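Local coordinates for Acarbose/maltose binding protein GacH (Streptomyces glaucescens, PDB 3K01) that binds acarbose and an acarbose homolog as the extracellular solute receptor of an ABC transporter, and may also bind maltose, at residues A105-G109 against T110-D114; L334-R338 against T339-E343; G389-P393 against D394-A398; Y222-I225 against K226-D230; V63-F67 against G68-A72. All coordinates share one frame; numbering follows the deposited sequence.

Contact 1 of 5, residues A105-G109 against T110-D114; sequences APLDG and TPALD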
loop_
_atom_site.group_PDB
_atom_site.type_symbol
_atom_site.label_atom_id
_atom_site.label_comp_id
_atom_site.label_asym_id
_atom_site.label_seq_id
_atom_site.Cartn_x
_atom_site.Cartn_y
_atom_site.Cartn_z
ATOM N N ALA A 105 0.145 -22.459 -0.492
ATOM C CA ALA A 105 -0.924 -23.405 -0.834
ATOM C C ALA A 105 -2.020 -22.709 -1.621
ATOM O O ALA A 105 -2.454 -21.618 -1.255
ATOM C CB ALA A 105 -1.524 -23.972 0.452
ATOM N N PRO A 106 -2.515 -23.324 -2.699
ATOM C CA PRO A 106 -3.651 -22.692 -3.383
ATOM C C PRO A 106 -4.928 -22.850 -2.561
ATOM O O PRO A 106 -5.139 -23.891 -1.931
ATOM C CB PRO A 106 -3.754 -23.500 -4.682
ATOM C CG PRO A 106 -3.220 -24.862 -4.320
ATOM C CD PRO A 106 -2.088 -24.585 -3.349
ATOM N N LEU A 107 -5.786 -21.842 -2.585
ATOM C CA LEU A 107 -6.937 -21.809 -1.710
ATOM C C LEU A 107 -8.248 -22.000 -2.451
ATOM O O LEU A 107 -9.291 -22.134 -1.817
ATOM C CB LEU A 107 -6.948 -20.497 -0.912
ATOM C CG LEU A 107 -5.732 -20.233 -0.028
ATOM C CD1 LEU A 107 -5.912 -18.927 0.749
ATOM C CD2 LEU A 107 -5.455 -21.369 0.948
ATOM N N ASP A 108 -8.233 -21.995 -3.787
ATOM C CA ASP A 108 -9.495 -22.233 -4.521
ATOM C C ASP A 108 -10.045 -23.590 -4.184
ATOM O O ASP A 108 -9.309 -24.553 -4.013
ATOM C CB ASP A 108 -9.289 -22.122 -6.018
ATOM C CG ASP A 108 -8.624 -20.836 -6.387
ATOM O OD1 ASP A 108 -9.311 -19.773 -6.423
ATOM O OD2 ASP A 108 -7.382 -20.895 -6.503
ATOM N N GLY A 109 -11.353 -23.649 -4.011
ATOM C CA GLY A 109 -11.999 -24.912 -3.687
ATOM C C GLY A 109 -11.621 -25.405 -2.309
ATOM O O GLY A 109 -11.638 -26.613 -2.057
ATOM N N THR A 110 -11.289 -24.485 -1.400
ATOM C CA THR A 110 -11.036 -24.815 -0.002
ATOM C C THR A 110 -11.900 -23.977 0.891
ATOM O O THR A 110 -12.380 -22.916 0.476
ATOM C CB THR A 110 -9.583 -24.592 0.460
ATOM O OG1 THR A 110 -9.363 -23.189 0.696
ATOM C CG2 THR A 110 -8.578 -25.150 -0.532
ATOM N N PRO A 111 -12.108 -24.438 2.121
ATOM C CA PRO A 111 -12.935 -23.710 3.087
ATOM C C PRO A 111 -12.298 -22.384 3.493
ATOM O O PRO A 111 -12.912 -21.602 4.219
ATOM C CB PRO A 111 -12.981 -24.659 4.286
ATOM C CG PRO A 111 -12.810 -26.012 3.693
ATOM C CD PRO A 111 -11.879 -25.835 2.527
ATOM N N ALA A 112 -11.072 -22.051 3.082
ATOM C CA ALA A 112 -10.453 -20.760 3.458
ATOM C C ALA A 112 -11.185 -19.537 2.907
ATOM O O ALA A 112 -11.115 -18.470 3.437
ATOM C CB ALA A 112 -8.984 -20.712 3.018
ATOM N N LEU A 113 -11.848 -19.704 1.783
ATOM C CA LEU A 113 -12.391 -18.619 1.018
ATOM C C LEU A 113 -13.856 -18.363 1.334
ATOM O O LEU A 113 -14.421 -17.525 0.805
ATOM C CB LEU A 113 -12.171 -18.869 -0.510
ATOM C CG LEU A 113 -10.728 -19.074 -0.984
ATOM C CD1 LEU A 113 -10.696 -19.094 -2.468
ATOM C CD2 LEU A 113 -9.810 -17.955 -0.445
ATOM N N ASP A 114 -14.397 -19.019 2.295
ATOM C CA ASP A 114 -15.839 -18.870 2.610
ATOM C C ASP A 114 -16.376 -17.420 2.769
ATOM O O ASP A 114 -17.517 -17.197 2.433
ATOM C CB ASP A 114 -16.223 -19.693 3.855
ATOM C CG ASP A 114 -16.034 -21.201 3.668
ATOM O OD1 ASP A 114 -16.198 -21.685 2.527
ATOM O OD2 ASP A 114 -15.710 -21.883 4.673
#

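Contact 2 of 5, residues L334-R338 against T339-E343; sequences LLPTR and TSVYE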
loop_
_atom_site.group_PDB
_atom_site.type_symbol
_atom_site.label_atom_id
_atom_site.label_comp_id
_atom_site.label_asym_id
_atom_site.label_seq_id
_atom_site.Cartn_x
_atom_site.Cartn_y
_atom_site.Cartn_z
ATOM N N LEU A 334 -6.253 0.144 11.656
ATOM C CA LEU A 334 -5.894 -0.362 10.330
ATOM C C LEU A 334 -7.129 -0.466 9.482
ATOM O O LEU A 334 -8.224 -0.740 9.986
ATOM C CB LEU A 334 -5.188 -1.708 10.441
ATOM C CG LEU A 334 -3.854 -1.666 11.174
ATOM C CD1 LEU A 334 -3.314 -3.075 11.395
ATOM C CD2 LEU A 334 -2.844 -0.769 10.424
ATOM N N LEU A 335 -6.974 -0.286 8.181
ATOM C CA LEU A 335 -8.134 -0.159 7.306
ATOM C C LEU A 335 -8.594 -1.534 6.805
ATOM O O LEU A 335 -7.795 -2.284 6.266
ATOM C CB LEU A 335 -7.816 0.753 6.104
ATOM C CG LEU A 335 -7.289 2.134 6.505
ATOM C CD1 LEU A 335 -6.738 2.861 5.297
ATOM C CD2 LEU A 335 -8.394 2.972 7.187
ATOM N N PRO A 336 -9.897 -1.840 6.974
ATOM C CA PRO A 336 -10.358 -3.166 6.554
ATOM C C PRO A 336 -10.443 -3.353 5.057
ATOM O O PRO A 336 -10.513 -2.390 4.284
ATOM C CB PRO A 336 -11.759 -3.273 7.161
ATOM C CG PRO A 336 -12.139 -1.892 7.609
ATOM C CD PRO A 336 -10.964 -0.999 7.571
ATOM N N THR A 337 -10.492 -4.611 4.636
ATOM C CA THR A 337 -10.737 -4.884 3.234
ATOM C C THR A 337 -12.181 -5.231 2.958
ATOM O O THR A 337 -12.612 -5.192 1.808
ATOM C CB THR A 337 -9.880 -6.021 2.729
ATOM O OG1 THR A 337 -10.236 -7.238 3.423
ATOM C CG2 THR A 337 -8.422 -5.714 2.957
ATOM N N ARG A 338 -12.952 -5.548 3.979
ATOM C CA ARG A 338 -14.367 -5.957 3.775
ATOM C C ARG A 338 -15.289 -4.756 3.705
ATOM O O ARG A 338 -15.302 -3.974 4.594
ATOM C CB ARG A 338 -14.795 -6.868 4.917
ATOM C CG ARG A 338 -14.256 -8.290 4.756
ATOM C CD ARG A 338 -14.715 -9.188 5.900
ATOM N NE ARG A 338 -14.302 -10.558 5.679
ATOM C CZ ARG A 338 -14.983 -11.380 4.927
ATOM N NH1 ARG A 338 -16.212 -11.137 4.605
ATOM N NH2 ARG A 338 -14.442 -12.488 4.551
ATOM N N THR A 339 -16.052 -4.641 2.639
ATOM C CA THR A 339 -16.911 -3.479 2.473
ATOM C C THR A 339 -17.932 -3.368 3.609
ATOM O O THR A 339 -18.243 -2.268 4.067
ATOM C CB THR A 339 -17.591 -3.465 1.092
ATOM O OG1 THR A 339 -18.461 -4.592 0.984
ATOM C CG2 THR A 339 -16.569 -3.534 -0.015
ATOM N N SER A 340 -18.401 -4.507 4.099
ATOM C CA SER A 340 -19.391 -4.529 5.179
ATOM C C SER A 340 -18.864 -3.886 6.441
ATOM O O SER A 340 -19.633 -3.263 7.202
ATOM C CB SER A 340 -19.843 -5.962 5.493
ATOM O OG SER A 340 -18.791 -6.761 6.040
ATOM N N VAL A 341 -17.556 -4.022 6.691
ATOM C CA VAL A 341 -17.005 -3.554 7.952
ATOM C C VAL A 341 -17.007 -2.023 8.020
ATOM O O VAL A 341 -17.153 -1.443 9.089
ATOM C CB VAL A 341 -15.594 -4.142 8.162
ATOM C CG1 VAL A 341 -14.931 -3.600 9.413
ATOM C CG2 VAL A 341 -15.697 -5.673 8.264
ATOM N N TYR A 342 -16.906 -1.362 6.869
ATOM C CA TYR A 342 -16.973 0.104 6.823
ATOM C C TYR A 342 -18.327 0.654 7.237
ATOM O O TYR A 342 -18.430 1.833 7.550
ATOM C CB TYR A 342 -16.595 0.624 5.418
ATOM C CG TYR A 342 -15.110 0.523 5.138
ATOM C CD1 TYR A 342 -14.245 1.524 5.552
ATOM C CD2 TYR A 342 -14.580 -0.576 4.466
ATOM C CE1 TYR A 342 -12.873 1.429 5.309
ATOM C CE2 TYR A 342 -13.235 -0.672 4.189
ATOM C CZ TYR A 342 -12.378 0.332 4.618
ATOM O OH TYR A 342 -11.031 0.260 4.381
ATOM N N GLU A 343 -19.364 -0.191 7.216
ATOM C CA GLU A 343 -20.689 0.235 7.667
ATOM C C GLU A 343 -20.921 0.111 9.165
ATOM O O GLU A 343 -21.933 0.570 9.685
ATOM C CB GLU A 343 -21.777 -0.525 6.914
ATOM C CG GLU A 343 -21.880 -0.122 5.472
ATOM C CD GLU A 343 -22.986 -0.841 4.741
ATOM O OE1 GLU A 343 -23.631 -1.739 5.341
ATOM O OE2 GLU A 343 -23.200 -0.524 3.561
#

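Contact 3 of 5, residues G389-P393 against D394-A398; sequences GETSP and DEAAA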
loop_
_atom_site.group_PDB
_atom_site.type_symbol
_atom_site.label_atom_id
_atom_site.label_comp_id
_atom_site.label_asym_id
_atom_site.label_seq_id
_atom_site.Cartn_x
_atom_site.Cartn_y
_atom_site.Cartn_z
ATOM N N GLY A 389 17.674 16.822 -13.375
ATOM C CA GLY A 389 17.868 17.499 -14.672
ATOM C C GLY A 389 18.755 16.746 -15.634
ATOM O O GLY A 389 18.953 17.195 -16.773
ATOM N N GLU A 390 19.273 15.602 -15.216
ATOM C CA GLU A 390 20.195 14.823 -16.037
ATOM C C GLU A 390 19.519 14.152 -17.219
ATOM O O GLU A 390 20.099 14.047 -18.290
ATOM C CB GLU A 390 20.847 13.758 -15.170
ATOM C CG GLU A 390 21.627 14.373 -14.024
ATOM C CD GLU A 390 21.912 13.385 -12.938
ATOM O OE1 GLU A 390 21.581 12.194 -13.146
ATOM O OE2 GLU A 390 22.450 13.815 -11.877
ATOM N N THR A 391 18.279 13.720 -17.023
ATOM C CA THR A 391 17.610 12.844 -17.984
ATOM C C THR A 391 16.250 13.428 -18.323
ATOM O O THR A 391 15.483 13.808 -17.423
ATOM C CB THR A 391 17.451 11.451 -17.366
ATOM O OG1 THR A 391 18.750 10.971 -17.033
ATOM C CG2 THR A 391 16.737 10.486 -18.303
ATOM N N SER A 392 15.917 13.476 -19.615
ATOM C CA SER A 392 14.608 13.941 -20.048
ATOM C C SER A 392 13.535 12.895 -19.748
ATOM O O SER A 392 13.829 11.705 -19.669
ATOM C CB SER A 392 14.631 14.222 -21.550
ATOM O OG SER A 392 14.792 13.011 -22.288
ATOM N N PRO A 393 12.288 13.327 -19.617
ATOM C CA PRO A 393 11.177 12.388 -19.478
ATOM C C PRO A 393 11.160 11.254 -20.502
ATOM O O PRO A 393 10.896 10.108 -20.131
ATOM C CB PRO A 393 9.945 13.293 -19.607
ATOM C CG PRO A 393 10.409 14.557 -18.970
ATOM C CD PRO A 393 11.830 14.723 -19.459
ATOM N N ASP A 394 11.429 11.531 -21.766
ATOM C CA ASP A 394 11.333 10.461 -22.751
ATOM C C ASP A 394 12.436 9.436 -22.516
ATOM O O ASP A 394 12.177 8.234 -22.591
ATOM C CB ASP A 394 11.442 11.019 -24.165
ATOM C CG ASP A 394 11.259 9.940 -25.199
ATOM O OD1 ASP A 394 10.099 9.601 -25.456
ATOM O OD2 ASP A 394 12.262 9.419 -25.708
ATOM N N GLU A 395 13.662 9.879 -22.272
ATOM C CA GLU A 395 14.751 8.936 -22.040
ATOM C C GLU A 395 14.509 8.185 -20.732
ATOM O O GLU A 395 14.801 6.989 -20.641
ATOM C CB GLU A 395 16.119 9.626 -22.006
ATOM C CG GLU A 395 17.281 8.634 -21.931
ATOM C CD GLU A 395 18.648 9.258 -21.917
ATOM O OE1 GLU A 395 18.764 10.449 -21.570
ATOM O OE2 GLU A 395 19.626 8.546 -22.257
ATOM N N ALA A 396 13.984 8.869 -19.711
ATOM C CA ALA A 396 13.665 8.200 -18.444
ATOM C C ALA A 396 12.659 7.079 -18.664
ATOM O O ALA A 396 12.821 5.981 -18.135
ATOM C CB ALA A 396 13.104 9.192 -17.438
ATOM N N ALA A 397 11.604 7.354 -19.408
ATOM C CA ALA A 397 10.595 6.342 -19.686
ATOM C C ALA A 397 11.174 5.182 -20.485
ATOM O O ALA A 397 10.946 4.005 -20.141
ATOM C CB ALA A 397 9.423 6.974 -20.410
ATOM N N ALA A 398 11.969 5.492 -21.510
ATOM C CA ALA A 398 12.636 4.454 -22.306
ATOM C C ALA A 398 13.558 3.591 -21.453
ATOM O O ALA A 398 13.569 2.348 -21.576
ATOM C CB ALA A 398 13.419 5.116 -23.449
HETATM O O HOH W 1 20.527 10.791 -19.185
HETATM O O HOH W 2 17.517 12.746 -21.925
#

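Contact 4 of 5, residues Y222-I225 against K226-D230; sequences YRVI and KDLVD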
loop_
_atom_site.group_PDB
_atom_site.type_symbol
_atom_site.label_atom_id
_atom_site.label_comp_id
_atom_site.label_asym_id
_atom_site.label_seq_id
_atom_site.Cartn_x
_atom_site.Cartn_y
_atom_site.Cartn_z
ATOM N N TYR A 222 6.763 11.331 -15.989
ATOM C CA TYR A 222 8.050 11.923 -15.669
ATOM C C TYR A 222 8.067 13.434 -15.935
ATOM O O TYR A 222 8.703 14.195 -15.185
ATOM C CB TYR A 222 9.176 11.207 -16.415
ATOM C CG TYR A 222 9.543 9.841 -15.872
ATOM C CD1 TYR A 222 10.142 9.703 -14.623
ATOM C CD2 TYR A 222 9.314 8.682 -16.629
ATOM C CE1 TYR A 222 10.525 8.453 -14.148
ATOM C CE2 TYR A 222 9.694 7.430 -16.151
ATOM C CZ TYR A 222 10.279 7.328 -14.905
ATOM O OH TYR A 222 10.694 6.116 -14.391
ATOM N N ARG A 223 7.392 13.875 -16.999
ATOM C CA ARG A 223 7.311 15.311 -17.278
ATOM C C ARG A 223 6.563 16.055 -16.180
ATOM O O ARG A 223 6.957 17.151 -15.804
ATOM C CB ARG A 223 6.647 15.546 -18.629
ATOM C CG ARG A 223 6.755 16.981 -19.127
ATOM C CD ARG A 223 6.222 17.137 -20.535
ATOM N NE ARG A 223 7.036 16.391 -21.485
ATOM C CZ ARG A 223 6.598 15.396 -22.255
ATOM N NH1 ARG A 223 5.323 15.000 -22.212
ATOM N NH2 ARG A 223 7.443 14.813 -23.088
ATOM N N VAL A 224 5.479 15.478 -15.677
ATOM C CA VAL A 224 4.680 16.142 -14.628
ATOM C C VAL A 224 5.505 16.405 -13.385
ATOM O O VAL A 224 5.444 17.508 -12.813
ATOM C CB VAL A 224 3.442 15.268 -14.268
ATOM C CG1 VAL A 224 2.806 15.684 -12.913
ATOM C CG2 VAL A 224 2.413 15.315 -15.373
ATOM N N ILE A 225 6.294 15.436 -12.946
ATOM C CA ILE A 225 7.017 15.648 -11.701
ATOM C C ILE A 225 8.068 16.744 -11.866
ATOM O O ILE A 225 8.264 17.570 -10.973
ATOM C CB ILE A 225 7.620 14.338 -11.106
ATOM C CG1 ILE A 225 8.755 13.747 -11.979
ATOM C CG2 ILE A 225 6.512 13.325 -10.810
ATOM C CD1 ILE A 225 9.444 12.561 -11.317
ATOM N N LYS A 226 8.736 16.765 -13.018
ATOM C CA LYS A 226 9.729 17.821 -13.241
ATOM C C LYS A 226 9.072 19.194 -13.379
ATOM O O LYS A 226 9.607 20.187 -12.873
ATOM C CB LYS A 226 10.533 17.488 -14.498
ATOM C CG LYS A 226 11.760 18.406 -14.752
ATOM C CD LYS A 226 12.669 18.507 -13.550
ATOM C CE LYS A 226 14.022 19.111 -13.916
ATOM N NZ LYS A 226 14.832 19.481 -12.704
ATOM N N ASP A 227 7.926 19.252 -14.025
ATOM C CA ASP A 227 7.197 20.502 -14.150
ATOM C C ASP A 227 6.751 21.012 -12.778
ATOM O O ASP A 227 6.781 22.228 -12.533
ATOM C CB ASP A 227 5.972 20.371 -15.075
ATOM C CG ASP A 227 5.101 21.624 -15.073
ATOM O OD1 ASP A 227 5.531 22.644 -15.631
ATOM O OD2 ASP A 227 4.009 21.554 -14.520
ATOM N N LEU A 228 6.318 20.126 -11.893
ATOM C CA LEU A 228 5.883 20.590 -10.579
ATOM C C LEU A 228 7.008 21.288 -9.834
ATOM O O LEU A 228 6.814 22.328 -9.188
ATOM C CB LEU A 228 5.338 19.412 -9.785
ATOM C CG LEU A 228 3.904 19.034 -10.174
ATOM C CD1 LEU A 228 3.496 17.728 -9.534
ATOM C CD2 LEU A 228 2.898 20.105 -9.742
ATOM N N VAL A 229 8.207 20.777 -9.969
ATOM C CA VAL A 229 9.356 21.397 -9.307
ATOM C C VAL A 229 9.835 22.635 -10.077
ATOM O O VAL A 229 10.051 23.702 -9.474
ATOM C CB VAL A 229 10.493 20.361 -9.072
ATOM C CG1 VAL A 229 11.661 21.011 -8.411
ATOM C CG2 VAL A 229 9.994 19.175 -8.207
ATOM N N ASP A 230 9.936 22.545 -11.398
ATOM C CA ASP A 230 10.420 23.686 -12.190
ATOM C C ASP A 230 9.523 24.895 -11.996
ATOM O O ASP A 230 10.010 26.028 -11.938
ATOM C CB ASP A 230 10.377 23.374 -13.678
ATOM C CG ASP A 230 11.510 22.534 -14.141
ATOM O OD1 ASP A 230 12.508 22.356 -13.415
ATOM O OD2 ASP A 230 11.385 22.072 -15.311
HETATM O O HOH W 3 3.078 19.267 -13.581
#

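Contact 5 of 5, residues V63-F67 against G68-A72; sequences VNVPF and GEANA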
loop_
_atom_site.group_PDB
_atom_site.type_symbol
_atom_site.label_atom_id
_atom_site.label_comp_id
_atom_site.label_asym_id
_atom_site.label_seq_id
_atom_site.Cartn_x
_atom_site.Cartn_y
_atom_site.Cartn_z
ATOM N N VAL A 63 3.845 -15.912 16.409
ATOM C CA VAL A 63 5.208 -15.410 16.384
ATOM C C VAL A 63 5.217 -14.059 15.687
ATOM O O VAL A 63 4.673 -13.929 14.582
ATOM C CB VAL A 63 6.123 -16.369 15.613
ATOM C CG1 VAL A 63 7.561 -15.862 15.623
ATOM C CG2 VAL A 63 6.048 -17.792 16.202
ATOM N N ASN A 64 5.820 -13.043 16.304
ATOM C CA ASN A 64 5.967 -11.757 15.634
ATOM C C ASN A 64 7.328 -11.714 14.959
ATOM O O ASN A 64 8.347 -12.026 15.574
ATOM C CB ASN A 64 5.825 -10.606 16.617
ATOM C CG ASN A 64 5.877 -9.273 15.927
ATOM O OD1 ASN A 64 6.951 -8.687 15.777
ATOM N ND2 ASN A 64 4.734 -8.810 15.448
ATOM N N VAL A 65 7.334 -11.357 13.681
ATOM C CA VAL A 65 8.559 -11.260 12.896
ATOM C C VAL A 65 8.603 -9.820 12.354
ATOM O O VAL A 65 7.664 -9.378 11.694
ATOM C CB VAL A 65 8.565 -12.243 11.706
ATOM C CG1 VAL A 65 9.896 -12.160 10.964
ATOM C CG2 VAL A 65 8.273 -13.685 12.171
ATOM N N PRO A 66 9.691 -9.080 12.636
ATOM C CA PRO A 66 9.800 -7.710 12.127
ATOM C C PRO A 66 9.520 -7.662 10.630
ATOM O O PRO A 66 10.066 -8.486 9.880
ATOM C CB PRO A 66 11.258 -7.339 12.412
ATOM C CG PRO A 66 11.629 -8.180 13.592
ATOM C CD PRO A 66 10.865 -9.475 13.437
ATOM N N PHE A 67 8.702 -6.713 10.182
ATOM C CA PHE A 67 8.226 -6.766 8.798
ATOM C C PHE A 67 9.391 -6.796 7.807
ATOM O O PHE A 67 9.308 -7.463 6.777
ATOM C CB PHE A 67 7.214 -5.650 8.463
ATOM C CG PHE A 67 7.836 -4.295 8.308
ATOM C CD1 PHE A 67 8.028 -3.469 9.416
ATOM C CD2 PHE A 67 8.253 -3.853 7.058
ATOM C CE1 PHE A 67 8.626 -2.205 9.281
ATOM C CE2 PHE A 67 8.847 -2.593 6.912
ATOM C CZ PHE A 67 9.034 -1.772 8.027
ATOM N N GLY A 68 10.462 -6.066 8.110
ATOM C CA GLY A 68 11.604 -5.956 7.202
ATOM C C GLY A 68 12.484 -7.191 7.164
ATOM O O GLY A 68 13.424 -7.271 6.368
ATOM N N GLU A 69 12.191 -8.168 8.025
ATOM C CA GLU A 69 12.925 -9.438 8.058
ATOM C C GLU A 69 12.092 -10.624 7.569
ATOM O O GLU A 69 12.625 -11.709 7.301
ATOM C CB GLU A 69 13.402 -9.746 9.473
ATOM C CG GLU A 69 14.469 -8.773 9.926
ATOM C CD GLU A 69 14.883 -8.973 11.360
ATOM O OE1 GLU A 69 14.636 -10.068 11.916
ATOM O OE2 GLU A 69 15.477 -8.028 11.930
ATOM N N ALA A 70 10.785 -10.408 7.453
ATOM C CA ALA A 70 9.829 -11.526 7.309
ATOM C C ALA A 70 9.917 -12.217 5.946
ATOM O O ALA A 70 9.789 -13.454 5.864
ATOM C CB ALA A 70 8.409 -11.037 7.597
ATOM N N ASN A 71 10.128 -11.454 4.877
ATOM C CA ASN A 71 10.193 -12.054 3.541
ATOM C C ASN A 71 11.324 -13.069 3.442
ATOM O O ASN A 71 11.115 -14.220 3.040
ATOM C CB ASN A 71 10.284 -10.953 2.472
ATOM C CG ASN A 71 10.214 -11.491 1.047
ATOM O OD1 ASN A 71 11.120 -12.176 0.599
ATOM N ND2 ASN A 71 9.162 -11.151 0.319
ATOM N N ALA A 72 12.522 -12.660 3.844
ATOM C CA ALA A 72 13.669 -13.548 3.814
ATOM C C ALA A 72 13.529 -14.711 4.803
ATOM O O ALA A 72 13.883 -15.838 4.483
ATOM C CB ALA A 72 14.956 -12.768 4.076
HETATM O O HOH W 4 10.772 -8.550 4.735
#

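Contact 1 of 5, residues A105-G109 against T110-D114
Leu107 O is the polar centre of this turn, and two donors of Thr110 converge on it. The hydroxyl OG1 of Thr110 gives its proton to Leu107 O at 2.7 Å, approaching 23° out of the carbonyl plane. The backbone N of Thr110 adds a second, weak bond to the same oxygen at 3.1 Å, and its N-H points poorly, at 129°. That weak bond closes a type II beta turn from Leu107 to Thr110, with Gly109 at positive phi in its third position. The same threonine hydroxyl also accepts: Ala112 N donates to Thr110 OG1 at 3.1 Å, which makes an ST turn. One hydroxyl therefore ties two consecutive turns together, and a chi1 of 78°, with OG1 lodged between backbone N and carbonyl carbon, puts it within range of both.

Apolar groups form the next layer. Leu107 and Leu113 meet with their side chains roughly at right angles, Leu107 CB lying 3.9 Å from Leu113 CD2. Leu113 CD1 rests 3.4 Å from Leu107 O, while Leu107 CD2 reaches the methyl CB of Ala112 at 4.1 Å.

Farther out, Asp108 OD2 accepts from Thr133 N, and Leu113 lies on Thr133 and Val136 of strand 132-148. Leu107, Thr110 and Ala112 all touch Tyr313 of helix 309-320, and Leu107 also packs on Val302 of strand 293-302.

Contact 2 of 5, residues L334-R338 against T339-E343
Pro336 and Tyr342 form the dense part of this contact, joined by a hydrogen bond and by ring packing. Tyr342 OH donates to Pro336 O at 2.7 Å; it lies in the plane of that carbonyl and meets one of its lone pairs. The same proline covers one face of the phenol: its CG stands 3.9 Å from the centroid of the Tyr342 ring, only 20° off the normal, a CH-pi contact displaced toward the rim. Pro336 CD is close to the oxygen-bearing end, 3.5 Å from Tyr342 CZ. Bond and face contact together restrict the ring's position, and Lys357 adds a cation-pi contact. Leu335 and Tyr342 also pack against helix 351-360.

Val341 fills the neighbouring flank. With CG1 anti to the backbone N (chi1 176°), that methyl approaches Pro336 CG to 3.7 Å, whereas Val341 CG2 turns to Arg338 CB, also at 3.7 Å. Val341 N donates to Arg338 O at 3.1 Å from well above the carbonyl plane, 57° out of it; this is an i to i+3 bond, which accounts for the steep approach.

The outer side is looser. Exposed Thr339 makes little side-chain contact with 334-338, and its OG1 is hydrogen-bonded to Asp118 O instead. Arg338 touches through CB, while its extended chain leads the guanidinium away to a salt bridge with Asp118 and a bond to Ser320 O. Ser340 OG is bonded to Asp118 too.

The whole is a turn with helical backbone angles but without regular helical bonds, folded back through its tyrosine onto a proline, in the connection between helices 322-332 and 345-348.

Contact 3 of 5, residues G389-P393 against D394-A398
With chi1 at 67°, Ser392 holds OG between its own backbone N and carbonyl carbon, from where it faces the first turn of helix 393-407. This is an N-cap: Ser392 OG accepts from Glu395 N, a straight (166°) but weak bond at 3.3 Å. In Thr391, a chi1 of -58° puts OG1 beside the backbone N and leaves the methyl CG2 opposite that N, facing the helix, 3.5 Å from Ala396 N and 4.0 Å from Ala396 CB.

Regular helical bonding starts at once. Ala396 N donates to Ser392 O at 2.8 Å, almost on the line of the carbonyl, and Ala397 N to Pro393 O at 2.9 Å. Pro393, in the first helical turn, has no N-H to offer, which costs nothing there. Its ring lies against Tyr222 and Arg223 of helix 216-230.

The extended Glu395 runs alongside Thr391 CG2 and is tied back to the cap through two waters, both of which donate to its OE1. One of them also bonds Thr391 OG1. The other accepts from Ser392 N and donates to Glu395 OE1 at 2.6 Å.

Contact 4 of 5, residues Y222-I225 against K226-D230
Val224 and Leu228, one helical turn apart, run alongside one another in the same direction, with Val224 CG1 meeting Leu228 CD1 at 4.0 Å. The leucine leans back along the helix: its CG is 3.4 Å from Val224 O, the oxygen to which Leu228 N donates at 2.9 Å. The two residues are thus joined by a backbone bond and by their methyls.

Val224 O has a second partner, a water that donates to it at 3.0 Å and also to Asp227 OD2 at 2.6 Å. Asp227 CG stands anti to its backbone N (chi1 173°), which swings the carboxylate to the flank where this water bridges it to the preceding turn. The same OD2 forms a salt bridge with Lys167 of helix 163-177, so charge and water share one oxygen.

On another flank, Lys226 bends at chi2 (52°). Its NZ is hydrogen-bonded to Leu387 O and also lies in a long ion pair with Asp230 OD1 at 3.8 Å. The backbone bonds are uneven, that of Asp227 N to Arg223 O being short at 2.9 Å and that of Val229 N to Ile225 O weak at 3.4 Å.

Around this last part of helix 216-230, Tyr195 of helix 193-198 touches Val224, Ile225 and Leu228, and Leu166 of helix 163-177 also packs on Leu228. Helix 376-387 covers Tyr222, Ile225 and Lys226.

Contact 5 of 5, residues V63-F67 against G68-A72
Phe67 O takes a proton from a water at 2.7 Å, and that water accepts in turn from Asn71 N at 3.0 Å. Water thus stands in for the direct bond from Asn71 N to Phe67 O, two atoms that are 4.5 Å apart. The same carbonyl receives Ala70 N as well, at 3.4 Å, a weak but fairly straight bond. One residue earlier, Pro66 O is taken by Glu69 N at 2.8 Å; this donor stands above the carbonyl plane, 47° out of it, in an i to i+3 bond, as in a 3-10-like turn. Both of these backbone bonds in the first turn of helix 67-79 span three residues, and the water bridges Phe67 O and Asn71 N.

Side chains close the corner on the inner side. Val65 CG1, held anti to the backbone N (chi1 -177°), lies 3.8 Å from Ala70 CB; both residues are buried. On the exposed side, the extended Glu69 runs obliquely across Pro66, bringing OE1 to 3.9 Å from Pro66 CG. With chi1 at 74°, the ring of Phe67 sits with one face over Gly68 N, which is 3.2 Å from Phe67 CG; the side chain also touches Thr35.

Val65 packs on Trp33 of strand 28-34, while Ala70 meets Trp94 of helix 92-100. Asn71 ND2 is bonded to Asp97 of that helix. This is the junction between a strand and the helix that follows it: strand 58-64, parallel to strand 28-34, leads through a short link into helix 67-79, the beta-alpha succession of the periplasmic binding protein fold.

Contacts 3 and 4 are the only two of the five that touch: the first turn of helix 393-407 rests on helix 216-230, with Ala397 N 3.8 Å and Ala396 C 3.9 Å from Tyr222 CE2. Their centres are about 12 Å apart. Contact 1 lies on the opposite side of the chain's centre, about 45 Å from contact 3 and 46 Å from contact 4, centre to centre. Contacts 1 and 2 approach to about 6 Å between nearest atoms without touching. Contact 5, about 17 Å from the chain's centre, lies about 25 Å from both contact 1 and contact 2 by centres, and its nearest atoms come within about 11 Å of contact 2.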